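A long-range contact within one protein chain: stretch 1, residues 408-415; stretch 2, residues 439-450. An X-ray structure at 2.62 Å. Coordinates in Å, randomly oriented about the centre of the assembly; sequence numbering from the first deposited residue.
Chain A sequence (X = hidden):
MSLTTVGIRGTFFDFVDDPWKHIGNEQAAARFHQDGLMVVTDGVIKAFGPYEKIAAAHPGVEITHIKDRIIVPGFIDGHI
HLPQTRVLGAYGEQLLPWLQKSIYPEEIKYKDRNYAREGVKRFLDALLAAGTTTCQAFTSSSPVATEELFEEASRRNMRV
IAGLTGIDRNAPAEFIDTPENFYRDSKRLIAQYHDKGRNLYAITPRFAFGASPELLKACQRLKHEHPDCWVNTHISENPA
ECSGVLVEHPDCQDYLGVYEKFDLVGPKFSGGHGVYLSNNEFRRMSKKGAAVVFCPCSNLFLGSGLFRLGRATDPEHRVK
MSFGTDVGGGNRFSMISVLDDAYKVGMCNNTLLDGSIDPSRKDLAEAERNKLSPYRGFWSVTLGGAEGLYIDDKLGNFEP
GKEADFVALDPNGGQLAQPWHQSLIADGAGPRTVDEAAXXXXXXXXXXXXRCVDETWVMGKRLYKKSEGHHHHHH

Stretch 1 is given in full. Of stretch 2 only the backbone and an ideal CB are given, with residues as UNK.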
ATOM      1  N   ALA A 408       1.662  21.963   0.993  1.00 31.48           N
ATOM      2  CA  ALA A 408       2.506  22.187  -0.161  1.00 31.97           C
ATOM      3  C   ALA A 408       3.079  20.825  -0.529  1.00 32.83           C
ATOM      4  O   ALA A 408       3.890  20.262   0.211  1.00 33.45           O
ATOM      5  CB  ALA A 408       3.616  23.161   0.176  1.00 31.33           C
ATOM      6  N   LEU A 409       2.638  20.292  -1.666  1.00 32.67           N
ATOM      7  CA  LEU A 409       3.091  18.989  -2.138  1.00 32.43           C
ATOM      8  C   LEU A 409       4.300  19.096  -3.046  1.00 32.66           C
ATOM      9  O   LEU A 409       4.371  19.976  -3.905  1.00 33.91           O
ATOM     10  CB  LEU A 409       1.972  18.276  -2.906  1.00 31.39           C
ATOM     11  CG  LEU A 409       0.698  17.851  -2.175  1.00 31.68           C
ATOM     12  CD1 LEU A 409      -0.257  17.268  -3.182  1.00 31.85           C
ATOM     13  CD2 LEU A 409       1.007  16.834  -1.090  1.00 31.34           C
ATOM     14  N   ASP A 410       5.258  18.200  -2.846  1.00 32.03           N
ATOM     15  CA  ASP A 410       6.443  18.161  -3.684  1.00 32.90           C
ATOM     16  C   ASP A 410       6.239  16.950  -4.579  1.00 33.78           C
ATOM     17  O   ASP A 410       6.489  15.818  -4.172  1.00 34.06           O
ATOM     18  CB  ASP A 410       7.703  17.981  -2.839  1.00 33.25           C
ATOM     19  CG  ASP A 410       8.958  17.873  -3.685  1.00 34.80           C
ATOM     20  OD1 ASP A 410       8.845  17.906  -4.931  1.00 34.76           O
ATOM     21  OD2 ASP A 410      10.055  17.749  -3.110  1.00 34.92           O
ATOM     22  N   PRO A 411       5.773  17.175  -5.816  1.00 34.10           N
ATOM     23  CA  PRO A 411       5.536  16.064  -6.743  1.00 33.79           C
ATOM     24  C   PRO A 411       6.706  15.113  -6.964  1.00 32.94           C
ATOM     25  O   PRO A 411       6.517  14.013  -7.470  1.00 33.54           O
ATOM     26  CB  PRO A 411       5.084  16.769  -8.027  1.00 32.77           C
ATOM     27  CG  PRO A 411       5.705  18.125  -7.922  1.00 33.64           C
ATOM     28  CD  PRO A 411       5.534  18.471  -6.472  1.00 33.16           C
ATOM     29  N   ASN A 412       7.908  15.520  -6.570  1.00 32.88           N
ATOM     30  CA  ASN A 412       9.079  14.671  -6.755  1.00 32.93           C
ATOM     31  C   ASN A 412       9.413  13.804  -5.551  1.00 32.59           C
ATOM     32  O   ASN A 412      10.326  12.982  -5.610  1.00 33.18           O
ATOM     33  CB  ASN A 412      10.302  15.514  -7.129  1.00 32.90           C
ATOM     34  CG  ASN A 412      10.282  15.954  -8.582  1.00 34.78           C
ATOM     35  OD1 ASN A 412      10.145  15.128  -9.484  1.00 35.17           O
ATOM     36  ND2 ASN A 412      10.429  17.256  -8.817  1.00 33.79           N
ATOM     37  N   GLY A 413       8.667  13.978  -4.468  1.00 31.14           N
ATOM     38  CA  GLY A 413       8.919  13.203  -3.267  1.00 31.38           C
ATOM     39  C   GLY A 413       8.459  11.763  -3.349  1.00 31.75           C
ATOM     40  O   GLY A 413       7.515  11.442  -4.070  1.00 31.61           O
ATOM     41  N   GLY A 414       9.127  10.890  -2.602  1.00 30.30           N
ATOM     42  CA  GLY A 414       8.763   9.489  -2.609  1.00 31.72           C
ATOM     43  C   GLY A 414       9.933   8.615  -2.990  1.00 31.99           C
ATOM     44  O   GLY A 414      11.075   9.053  -2.934  1.00 31.37           O
ATOM     45  N   GLN A 415       9.653   7.377  -3.377  1.00 33.24           N
ATOM     46  CA  GLN A 415      10.701   6.441  -3.769  1.00 32.88           C
ATOM     47  C   GLN A 415      11.580   7.042  -4.866  1.00 33.94           C
ATOM     48  O   GLN A 415      11.189   7.997  -5.540  1.00 34.58           O
ATOM     49  CB  GLN A 415      10.075   5.126  -4.249  1.00 32.98           C
ATOM     50  CG  GLN A 415       9.203   5.269  -5.487  1.00 33.40           C
ATOM     51  CD  GLN A 415       8.475   3.996  -5.843  1.00 33.41           C
ATOM     52  OE1 GLN A 415       9.073   2.932  -5.928  1.00 34.06           O
ATOM     53  NE2 GLN A 415       7.173   4.102  -6.063  1.00 32.67           N
ATOM     54  N   UNK A 439      -2.224  15.078 -13.467  1.00 35.25           N
ATOM     55  CA  UNK A 439      -1.346  13.996 -13.858  1.00 36.83           C
ATOM     56  C   UNK A 439      -0.232  13.736 -12.831  1.00 36.96           C
ATOM     57  O   UNK A 439       0.107  12.588 -12.562  1.00 36.65           O
ATOM     58  CB  UNK A 439      -0.734  14.306 -15.225  1.00 36.83           C
ATOM     59  N   UNK A 440       0.333  14.795 -12.255  1.00 37.85           N
ATOM     60  CA  UNK A 440       1.400  14.647 -11.258  1.00 38.06           C
ATOM     61  C   UNK A 440       0.840  14.262  -9.890  1.00 36.15           C
ATOM     62  O   UNK A 440       1.529  13.638  -9.083  1.00 34.69           O
ATOM     63  CB  UNK A 440       2.202  15.945 -11.144  1.00 38.06           C
ATOM     64  N   UNK A 441      -0.401  14.662  -9.630  1.00 33.84           N
ATOM     65  CA  UNK A 441      -1.057  14.343  -8.373  1.00 32.43           C
ATOM     66  C   UNK A 441      -1.352  12.846  -8.329  1.00 32.94           C
ATOM     67  O   UNK A 441      -1.347  12.236  -7.263  1.00 33.20           O
ATOM     68  CB  UNK A 441      -2.340  15.159  -8.203  1.00 32.43           C
ATOM     69  N   UNK A 442      -1.605  12.247  -9.487  1.00 32.60           N
ATOM     70  CA  UNK A 442      -1.856  10.821  -9.510  1.00 32.87           C
ATOM     71  C   UNK A 442      -0.546  10.106  -9.199  1.00 34.02           C
ATOM     72  O   UNK A 442      -0.542   9.019  -8.630  1.00 34.67           O
ATOM     73  CB  UNK A 442      -2.428  10.378 -10.858  1.00 32.87           C
ATOM     74  N   UNK A 443       0.571  10.712  -9.587  1.00 33.43           N
ATOM     75  CA  UNK A 443       1.869  10.119  -9.316  1.00 32.41           C
ATOM     76  C   UNK A 443       2.182  10.279  -7.828  1.00 33.31           C
ATOM     77  O   UNK A 443       2.889   9.462  -7.249  1.00 35.22           O
ATOM     78  CB  UNK A 443       2.957  10.760 -10.180  1.00 32.41           C
ATOM     79  N   UNK A 444       1.666  11.340  -7.211  1.00 32.45           N
ATOM     80  CA  UNK A 444       1.883  11.554  -5.787  1.00 32.24           C
ATOM     81  C   UNK A 444       1.196  10.413  -5.045  1.00 34.62           C
ATOM     82  O   UNK A 444       1.784   9.789  -4.165  1.00 34.05           O
ATOM     83  CB  UNK A 444       1.354  12.916  -5.334  1.00 32.24           C
ATOM     84  N   UNK A 445      -0.053  10.150  -5.428  1.00 36.67           N
ATOM     85  CA  UNK A 445      -0.878   9.088  -4.851  1.00 38.26           C
ATOM     86  C   UNK A 445      -0.282   7.688  -4.973  1.00 37.97           C
ATOM     87  O   UNK A 445      -0.110   6.983  -3.979  1.00 37.32           O
ATOM     88  CB  UNK A 445      -2.255   9.100  -5.518  1.00 38.26           C
ATOM     89  N   UNK A 446       0.008   7.291  -6.210  1.00 36.41           N
ATOM     90  CA  UNK A 446       0.500   5.951  -6.507  1.00 35.81           C
ATOM     91  C   UNK A 446       2.000   5.676  -6.476  1.00 36.24           C
ATOM     92  O   UNK A 446       2.406   4.572  -6.122  1.00 36.08           O
ATOM     93  CB  UNK A 446      -0.002   5.575  -7.903  1.00 35.81           C
ATOM     94  N   UNK A 447       2.830   6.642  -6.856  1.00 34.29           N
ATOM     95  CA  UNK A 447       4.269   6.400  -6.848  1.00 32.89           C
ATOM     96  C   UNK A 447       4.972   6.968  -5.623  1.00 32.69           C
ATOM     97  O   UNK A 447       6.047   6.497  -5.252  1.00 32.73           O
ATOM     98  CB  UNK A 447       4.896   6.993  -8.111  1.00 32.89           C
ATOM     99  N   UNK A 448       4.361   7.970  -4.992  1.00 32.96           N
ATOM    100  CA  UNK A 448       4.952   8.571  -3.807  1.00 34.77           C
ATOM    101  C   UNK A 448       4.232   8.202  -2.520  1.00 35.58           C
ATOM    102  O   UNK A 448       3.453   7.249  -2.491  1.00 36.07           O
ATOM    103  CB  UNK A 448       4.972  10.093  -3.959  1.00 34.77           C
ATOM    104  N   UNK A 449       4.518   8.942  -1.451  1.00 35.85           N
ATOM    105  CA  UNK A 449       3.891   8.743  -0.143  1.00 37.22           C
ATOM    106  C   UNK A 449       3.945  10.036   0.676  1.00 37.17           C
ATOM    107  O   UNK A 449       3.873  11.120   0.096  1.00 37.85           O
ATOM    108  CB  UNK A 449       4.578   7.604   0.614  1.00 37.22           C
ATOM    109  N   UNK A 450       4.070   9.961   2.002  1.00 35.85           N
ATOM    110  CA  UNK A 450       4.084  11.209   2.763  1.00 34.65           C
ATOM    111  C   UNK A 450       5.314  12.085   2.528  1.00 34.47           C
ATOM    112  O   UNK A 450       5.321  13.256   2.912  1.00 33.99           O
ATOM    113  CB  UNK A 450       3.983  10.887   4.255  1.00 34.65           C
TER

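Position 439 has helical backbone angles and an ideal CB with nothing of stretch 1 within 5.5 Å, so the contact sets no demand on it; it is S439, whose side chain is out of reach of stretch 1.

At 440 the CA-to-CB bond points toward stretch 1, and the ideal CB lies 4.3 Å from P411 CB. The proline ring offers an apolar surface with no donor or acceptor, so an aliphatic side chain of almost any length would suit. The residue is M440, present as selenomethionine; its CB packs at 4.3 Å from P411 CB, while chi1 m and chi2 t extend the chain.

Position 441 points sideways, and its ideal CB touches nothing of stretch 1. L409, however, reaches toward the helix with its methyl groups, so a side chain long enough to bend to them would gain an apolar contact; leucine, isoleucine or methionine are all reasonable. L441 takes the m, t rotamer, which brings CD2 to 3.6 Å from L409 CD1.

Position 442 is out of reach of stretch 1 and is F442. The bond at 443 does point toward stretch 1, but no atom of stretch 1 lies within 5.5 Å of the ideal CB. Stretch 1 makes no specific demand here, and residues of several sizes are compatible with it; the residue is A443, whose methyl makes no close contact with stretch 1.

At 444 the CA-to-CB bond points sideways, with the ideal CB 5.1 Å from L409 CD1 and 5.4 Å from P411 CA; a branched or medium aliphatic side chain would suit this apolar surface. V444, with chi1 t, places CG2 4.1 Å from P411 CA.

Positions 445 and 446 offer stretch 1 little, the first out of reach and the second pointing away. They are M445 and M446, both selenomethionines.

At 447 the ideal CB is 4.2 Å from Q415 NE2, and the backbone carbonyl accepts a hydrogen bond from that amide: Q415 NE2 to the O of 447 is 2.8 Å, at an angle of 160°. Since the main chain supplies the acceptor, the side chain need only fit beside the amide, and a compact one would do. V447 does so, with CG1 3.3 Å from Q415 NE2.

Position 448 leaves no such freedom. An ideal CB would lie 2.9 Å from G413 O, a clash, and the CA of 448 is only 4.1 Å from G414 CA. Glycine is expected, and G448 lets the two backbones come together.

From 449 the CA-to-CB bond runs sideways, clear of stretch 1, but a short polar side chain could turn back to the main chain of G414 and Q415. D449, chi1 p, brings OD1 to 4.0 Å from G414 CA. Its OD2 accepts from a water whose O is 3.0 Å away, which also accepts from Q415 N (2.9 Å from the water O) and donates to V447 O (2.9 Å from the water O).

Position 450 points away, and D450 takes no part.

Stretch 2 (439-450) SMLFAVMMVGDD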
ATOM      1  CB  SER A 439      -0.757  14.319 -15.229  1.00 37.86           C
ATOM      2  OG  SER A 439      -0.514  13.141 -15.968  1.00 41.73           O
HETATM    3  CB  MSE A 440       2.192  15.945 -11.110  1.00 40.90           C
HETATM    4  CG  MSE A 440       2.722  16.491 -12.405  1.00 47.45           C
HETATM    5 SE   MSE A 440       3.943  17.985 -12.122  1.00 54.05          SE
HETATM    6  CE  MSE A 440       5.030  17.763 -13.722  1.00 54.39           C
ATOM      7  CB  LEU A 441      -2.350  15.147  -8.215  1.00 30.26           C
ATOM      8  CG  LEU A 441      -2.203  16.633  -7.879  1.00 29.97           C
ATOM      9  CD1 LEU A 441      -3.565  17.289  -7.881  1.00 28.25           C
ATOM     10  CD2 LEU A 441      -1.541  16.800  -6.524  1.00 27.93           C
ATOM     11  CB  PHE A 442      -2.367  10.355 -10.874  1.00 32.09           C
ATOM     12  CG  PHE A 442      -2.875   8.938 -10.868  1.00 32.04           C
ATOM     13  CD1 PHE A 442      -4.081   8.616 -10.236  1.00 31.48           C
ATOM     14  CD2 PHE A 442      -2.129   7.908 -11.432  1.00 30.38           C
ATOM     15  CE1 PHE A 442      -4.526   7.288 -10.168  1.00 29.55           C
ATOM     16  CE2 PHE A 442      -2.574   6.579 -11.362  1.00 28.50           C
ATOM     17  CZ  PHE A 442      -3.768   6.279 -10.729  1.00 28.74           C
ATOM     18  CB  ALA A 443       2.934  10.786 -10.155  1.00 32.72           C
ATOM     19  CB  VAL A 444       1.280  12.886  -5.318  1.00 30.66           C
ATOM     20  CG1 VAL A 444       1.132  12.888  -3.816  1.00 27.90           C
ATOM     21  CG2 VAL A 444       2.171  14.028  -5.745  1.00 28.03           C
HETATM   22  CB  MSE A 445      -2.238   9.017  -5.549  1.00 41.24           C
HETATM   23  CG  MSE A 445      -3.270  10.054  -5.200  1.00 47.31           C
HETATM   24 SE   MSE A 445      -4.806   9.793  -6.408  1.00 50.23          SE
HETATM   25  CE  MSE A 445      -6.047  11.089  -5.641  1.00 55.74           C
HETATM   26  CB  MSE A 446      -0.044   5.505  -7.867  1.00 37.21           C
HETATM   27  CG  MSE A 446      -1.516   5.801  -8.093  1.00 40.91           C
HETATM   28 SE   MSE A 446      -2.708   5.094  -6.711  1.00 49.02          SE
HETATM   29  CE  MSE A 446      -2.250   3.196  -6.849  1.00 44.89           C
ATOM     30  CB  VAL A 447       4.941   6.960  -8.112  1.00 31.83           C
ATOM     31  CG1 VAL A 447       6.380   6.511  -8.172  1.00 30.56           C
ATOM     32  CG2 VAL A 447       4.201   6.488  -9.335  1.00 31.33           C
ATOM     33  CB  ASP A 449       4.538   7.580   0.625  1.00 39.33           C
ATOM     34  CG  ASP A 449       6.051   7.597   0.568  1.00 40.29           C
ATOM     35  OD1 ASP A 449       6.631   8.690   0.704  1.00 40.70           O
ATOM     36  OD2 ASP A 449       6.659   6.512   0.404  1.00 40.53           O
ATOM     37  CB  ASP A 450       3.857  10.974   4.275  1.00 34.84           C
ATOM     38  CG  ASP A 450       5.003  10.253   4.963  1.00 35.63           C
ATOM     39  OD1 ASP A 450       6.178  10.647   4.797  1.00 35.05           O
ATOM     40  OD2 ASP A 450       4.719   9.295   5.706  1.00 37.15           O
TER
HETATM   41  O   HOH W   1       7.092   6.250  -2.595  1.00 36.62           O
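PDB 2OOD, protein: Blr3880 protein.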